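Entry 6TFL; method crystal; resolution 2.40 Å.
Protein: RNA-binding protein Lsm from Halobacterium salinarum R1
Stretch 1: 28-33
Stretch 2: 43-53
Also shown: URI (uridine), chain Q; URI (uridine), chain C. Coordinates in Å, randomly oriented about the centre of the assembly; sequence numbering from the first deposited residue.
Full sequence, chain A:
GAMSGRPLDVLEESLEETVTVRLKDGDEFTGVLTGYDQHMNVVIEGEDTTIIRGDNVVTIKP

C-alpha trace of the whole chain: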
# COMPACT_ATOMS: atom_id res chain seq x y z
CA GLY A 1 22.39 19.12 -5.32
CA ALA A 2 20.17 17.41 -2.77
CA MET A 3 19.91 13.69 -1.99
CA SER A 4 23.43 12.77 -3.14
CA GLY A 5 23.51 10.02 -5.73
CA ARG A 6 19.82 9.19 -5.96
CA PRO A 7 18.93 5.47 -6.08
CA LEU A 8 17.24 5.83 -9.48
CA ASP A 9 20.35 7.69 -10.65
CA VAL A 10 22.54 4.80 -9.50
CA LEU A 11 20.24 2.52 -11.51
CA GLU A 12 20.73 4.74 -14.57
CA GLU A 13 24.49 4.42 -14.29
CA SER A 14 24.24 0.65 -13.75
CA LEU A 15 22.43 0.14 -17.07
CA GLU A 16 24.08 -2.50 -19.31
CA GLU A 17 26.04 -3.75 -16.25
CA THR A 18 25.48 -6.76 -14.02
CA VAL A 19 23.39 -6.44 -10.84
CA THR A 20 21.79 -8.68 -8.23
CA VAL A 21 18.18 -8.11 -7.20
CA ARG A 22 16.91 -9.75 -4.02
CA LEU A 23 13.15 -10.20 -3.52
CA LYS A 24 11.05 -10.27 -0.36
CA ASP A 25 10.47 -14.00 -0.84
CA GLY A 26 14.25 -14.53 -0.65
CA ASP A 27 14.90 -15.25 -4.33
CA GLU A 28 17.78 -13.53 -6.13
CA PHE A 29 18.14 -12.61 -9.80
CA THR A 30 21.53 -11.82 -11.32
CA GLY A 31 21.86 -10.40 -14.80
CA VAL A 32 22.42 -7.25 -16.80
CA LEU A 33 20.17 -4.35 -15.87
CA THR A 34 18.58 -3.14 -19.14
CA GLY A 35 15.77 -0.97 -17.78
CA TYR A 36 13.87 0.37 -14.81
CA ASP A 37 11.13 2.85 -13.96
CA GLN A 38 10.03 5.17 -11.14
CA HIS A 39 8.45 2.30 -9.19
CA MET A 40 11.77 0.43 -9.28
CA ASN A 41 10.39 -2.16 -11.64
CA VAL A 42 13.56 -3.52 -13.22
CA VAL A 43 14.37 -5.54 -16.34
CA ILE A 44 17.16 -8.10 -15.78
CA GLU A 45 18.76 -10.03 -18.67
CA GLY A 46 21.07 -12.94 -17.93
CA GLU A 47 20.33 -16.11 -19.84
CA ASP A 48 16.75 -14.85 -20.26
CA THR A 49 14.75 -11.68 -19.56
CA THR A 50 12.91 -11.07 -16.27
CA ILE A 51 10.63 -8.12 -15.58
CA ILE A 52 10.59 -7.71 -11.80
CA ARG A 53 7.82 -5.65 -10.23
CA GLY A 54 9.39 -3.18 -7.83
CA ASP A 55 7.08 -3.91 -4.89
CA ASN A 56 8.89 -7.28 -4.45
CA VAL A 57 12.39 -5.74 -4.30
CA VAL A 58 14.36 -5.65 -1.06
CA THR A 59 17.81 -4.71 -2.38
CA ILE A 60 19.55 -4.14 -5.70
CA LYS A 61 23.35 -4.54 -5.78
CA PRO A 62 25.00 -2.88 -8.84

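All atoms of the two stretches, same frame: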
# COMPACT_ATOMS: atom_id res chain seq x y z
N GLU A 28 16.81 -14.48 -5.59
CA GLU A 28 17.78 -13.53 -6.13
C GLU A 28 17.85 -13.71 -7.64
O GLU A 28 17.76 -14.83 -8.15
CB GLU A 28 19.19 -13.72 -5.54
CG GLU A 28 19.30 -13.35 -4.08
CD GLU A 28 20.74 -13.26 -3.58
OE1 GLU A 28 21.69 -13.56 -4.36
OE2 GLU A 28 20.92 -12.88 -2.40
N PHE A 29 18.04 -12.60 -8.34
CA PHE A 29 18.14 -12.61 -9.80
C PHE A 29 19.38 -11.82 -10.18
O PHE A 29 19.49 -10.64 -9.83
CB PHE A 29 16.89 -12.00 -10.44
CG PHE A 29 15.64 -12.78 -10.17
CD1 PHE A 29 15.02 -12.71 -8.93
CD2 PHE A 29 15.10 -13.60 -11.15
CE1 PHE A 29 13.88 -13.43 -8.68
CE2 PHE A 29 13.95 -14.32 -10.91
CZ PHE A 29 13.34 -14.24 -9.67
N THR A 30 20.31 -12.47 -10.87
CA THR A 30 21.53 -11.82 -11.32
C THR A 30 21.52 -11.76 -12.83
O THR A 30 21.23 -12.76 -13.49
CB THR A 30 22.76 -12.56 -10.81
OG1 THR A 30 22.74 -12.55 -9.38
CG2 THR A 30 24.03 -11.87 -11.25
N GLY A 31 21.82 -10.59 -13.37
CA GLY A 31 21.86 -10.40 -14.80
C GLY A 31 22.16 -8.95 -15.09
O GLY A 31 22.40 -8.14 -14.18
N VAL A 32 22.14 -8.61 -16.37
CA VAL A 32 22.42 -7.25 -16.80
C VAL A 32 21.15 -6.42 -16.64
O VAL A 32 20.08 -6.80 -17.12
CB VAL A 32 22.92 -7.24 -18.25
CG1 VAL A 32 23.05 -5.83 -18.77
CG2 VAL A 32 24.24 -7.96 -18.35
N LEU A 33 21.28 -5.28 -15.96
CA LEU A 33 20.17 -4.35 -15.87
C LEU A 33 20.01 -3.62 -17.21
O LEU A 33 20.92 -2.90 -17.63
CB LEU A 33 20.40 -3.35 -14.73
CG LEU A 33 19.35 -2.26 -14.58
CD1 LEU A 33 18.12 -2.82 -13.89
CD2 LEU A 33 19.91 -1.05 -13.83
N VAL A 43 14.20 -4.49 -15.34
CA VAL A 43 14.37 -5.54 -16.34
C VAL A 43 15.78 -6.10 -16.20
O VAL A 43 16.77 -5.36 -16.28
CB VAL A 43 14.12 -5.03 -17.76
CG1 VAL A 43 14.04 -6.19 -18.75
CG2 VAL A 43 12.85 -4.18 -17.81
N ILE A 44 15.89 -7.42 -15.99
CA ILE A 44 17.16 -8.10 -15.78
C ILE A 44 17.32 -9.14 -16.88
O ILE A 44 16.43 -9.98 -17.09
CB ILE A 44 17.22 -8.78 -14.39
CG1 ILE A 44 16.92 -7.80 -13.27
CG2 ILE A 44 18.56 -9.40 -14.17
CD1 ILE A 44 17.90 -6.67 -13.17
N GLU A 45 18.46 -9.11 -17.58
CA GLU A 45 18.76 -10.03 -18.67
C GLU A 45 20.06 -10.77 -18.37
O GLU A 45 21.14 -10.17 -18.39
CB GLU A 45 18.85 -9.30 -20.01
CG GLU A 45 17.56 -8.57 -20.37
CD GLU A 45 17.53 -8.06 -21.81
OE1 GLU A 45 16.59 -7.29 -22.15
OE2 GLU A 45 18.44 -8.43 -22.60
N GLY A 46 19.94 -12.05 -18.05
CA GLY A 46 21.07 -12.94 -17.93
C GLY A 46 20.99 -13.95 -19.06
O GLY A 46 21.27 -13.61 -20.21
N GLU A 47 20.60 -15.18 -18.75
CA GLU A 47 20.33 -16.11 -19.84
C GLU A 47 18.95 -15.89 -20.45
O GLU A 47 18.76 -16.21 -21.63
CB GLU A 47 20.49 -17.57 -19.37
CG GLU A 47 21.50 -18.34 -20.25
CD GLU A 47 21.90 -19.70 -19.70
OE1 GLU A 47 22.13 -20.62 -20.52
OE2 GLU A 47 21.99 -19.86 -18.46
N ASP A 48 18.01 -15.32 -19.70
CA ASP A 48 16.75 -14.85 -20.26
C ASP A 48 16.42 -13.49 -19.64
O ASP A 48 17.23 -12.90 -18.92
CB ASP A 48 15.65 -15.89 -20.06
CG ASP A 48 15.43 -16.23 -18.61
OD1 ASP A 48 16.11 -15.65 -17.75
OD2 ASP A 48 14.58 -17.11 -18.34
N THR A 49 15.21 -13.01 -19.93
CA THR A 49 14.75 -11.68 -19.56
C THR A 49 13.67 -11.79 -18.50
O THR A 49 12.69 -12.53 -18.68
CB THR A 49 14.20 -10.95 -20.79
OG1 THR A 49 15.25 -10.69 -21.72
CG2 THR A 49 13.50 -9.64 -20.41
N THR A 50 13.85 -11.05 -17.40
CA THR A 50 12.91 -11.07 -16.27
C THR A 50 12.49 -9.64 -15.95
O THR A 50 13.33 -8.80 -15.59
CB THR A 50 13.55 -11.72 -15.05
OG1 THR A 50 14.01 -13.02 -15.39
CG2 THR A 50 12.53 -11.82 -13.92
N ILE A 51 11.20 -9.36 -16.11
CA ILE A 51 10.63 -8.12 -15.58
C ILE A 51 10.28 -8.38 -14.12
O ILE A 51 9.53 -9.32 -13.81
CB ILE A 51 9.39 -7.69 -16.37
CG1 ILE A 51 9.69 -7.62 -17.86
CG2 ILE A 51 8.88 -6.33 -15.87
CD1 ILE A 51 8.46 -7.44 -18.70
N ILE A 52 10.84 -7.59 -13.23
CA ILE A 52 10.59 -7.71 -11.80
C ILE A 52 9.77 -6.50 -11.36
O ILE A 52 10.18 -5.35 -11.57
CB ILE A 52 11.89 -7.81 -10.99
CG1 ILE A 52 12.72 -9.00 -11.45
CG2 ILE A 52 11.58 -7.91 -9.50
CD1 ILE A 52 14.11 -9.12 -10.76
N ARG A 53 8.62 -6.75 -10.75
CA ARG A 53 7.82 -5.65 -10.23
C ARG A 53 8.46 -5.12 -8.95
O ARG A 53 8.85 -5.90 -8.07
CB ARG A 53 6.38 -6.10 -9.98
CG ARG A 53 5.37 -4.99 -10.15
CD ARG A 53 3.97 -5.46 -9.77
NE ARG A 53 2.98 -4.38 -9.80
CZ ARG A 53 2.43 -3.86 -8.70
NH1 ARG A 53 1.53 -2.89 -8.80
NH2 ARG A 53 2.78 -4.31 -7.50
N1 URI Q . 3.94 -0.33 -8.31
C2 URI Q . 4.90 -1.19 -8.81
N3 URI Q . 4.84 -1.41 -10.16
C4 URI Q . 3.94 -0.87 -11.05
C5 URI Q . 2.98 0.02 -10.46
C6 URI Q . 3.02 0.26 -9.14
O2 URI Q . 5.75 -1.73 -8.10
O4 URI Q . 4.05 -1.18 -12.24
C1' URI Q . 4.03 -0.08 -6.86
C2' URI Q . 4.80 1.18 -6.50
C3' URI Q . 4.32 1.42 -5.08
C4' URI Q . 2.85 1.00 -5.15
O2' URI Q . 6.19 1.02 -6.65
O3' URI Q . 5.02 0.55 -4.19
O4' URI Q . 2.74 0.09 -6.30
C5' URI Q . 1.88 2.15 -5.31
O5' URI Q . 1.98 3.07 -4.22
N1 URI C . -3.32 -1.48 -8.22
C2 URI C . -3.32 -2.61 -9.03
N3 URI C . -4.36 -2.68 -9.92
C4 URI C . -5.37 -1.75 -10.09
C5 URI C . -5.30 -0.61 -9.23
C6 URI C . -4.30 -0.51 -8.34
O2 URI C . -2.47 -3.50 -8.96
O4 URI C . -6.23 -1.96 -10.94
C1' URI C . -2.23 -1.34 -7.24
C2' URI C . -1.11 -0.42 -7.68
C3' URI C . -0.48 -0.07 -6.33
C4' URI C . -1.70 0.07 -5.44
O2' URI C . -0.25 -1.02 -8.64
O3' URI C . 0.32 -1.16 -5.86
O4' URI C . -2.73 -0.78 -6.04
C5' URI C . -2.22 1.48 -5.30
O5' URI C . -1.32 2.30 -4.55

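Stretch 2 forms a hairpin whose first strand runs antiparallel to Val-32 and Leu-33 and whose second strand meets Phe-29; together the two stretches bury 421 Å². Val-43 contributes backbone: its O receives a CA-H...O contact from Leu-33 CA (3.6 Å), while its side chain stays clear of stretch 1. Ile-44 pairs with Leu-33 without hydrogen bonds, and both side chains lie on the same face of the sheet, where Leu-33 CD1 meets Ile-44 CD1 at 3.9 Å. Ile-44 CG2 also packs 3.5 Å from Gly-31 CA, where the chain of stretch 1 turns its corner; a CB on Gly-31 would come within 2.8 Å of that methyl, so glycine fits the tight spot. Glu-45 supplies the two backbone hydrogen bonds, Val-32 N to Glu-45 O (2.7 Å) and Glu-45 N to Val-32 O (2.9 Å), both nearly straight. Its side chain shares Val-32's face, not that of Leu-33 and Ile-44, and its end leads away from stretch 1. Gly-46 CA lies 4.1 Å from Gly-31 CA, two bare backbones passing closely. Glu-47, Asp-48 and Thr-49 do not touch stretch 1. On the returning strand, Thr-50 CG2 approaches Phe-29 CE2 (4.2 Å) and Ile-52 CD1 reaches Phe-29 CG (4.0 Å), both obliquely to the ring. Arg-53 does not touch stretch 1; the uridine of chain Q lies over one face of its guanidinium, and O2' of URI (chain C) sits at the edge, 2.6 Å from Arg-53 NH1.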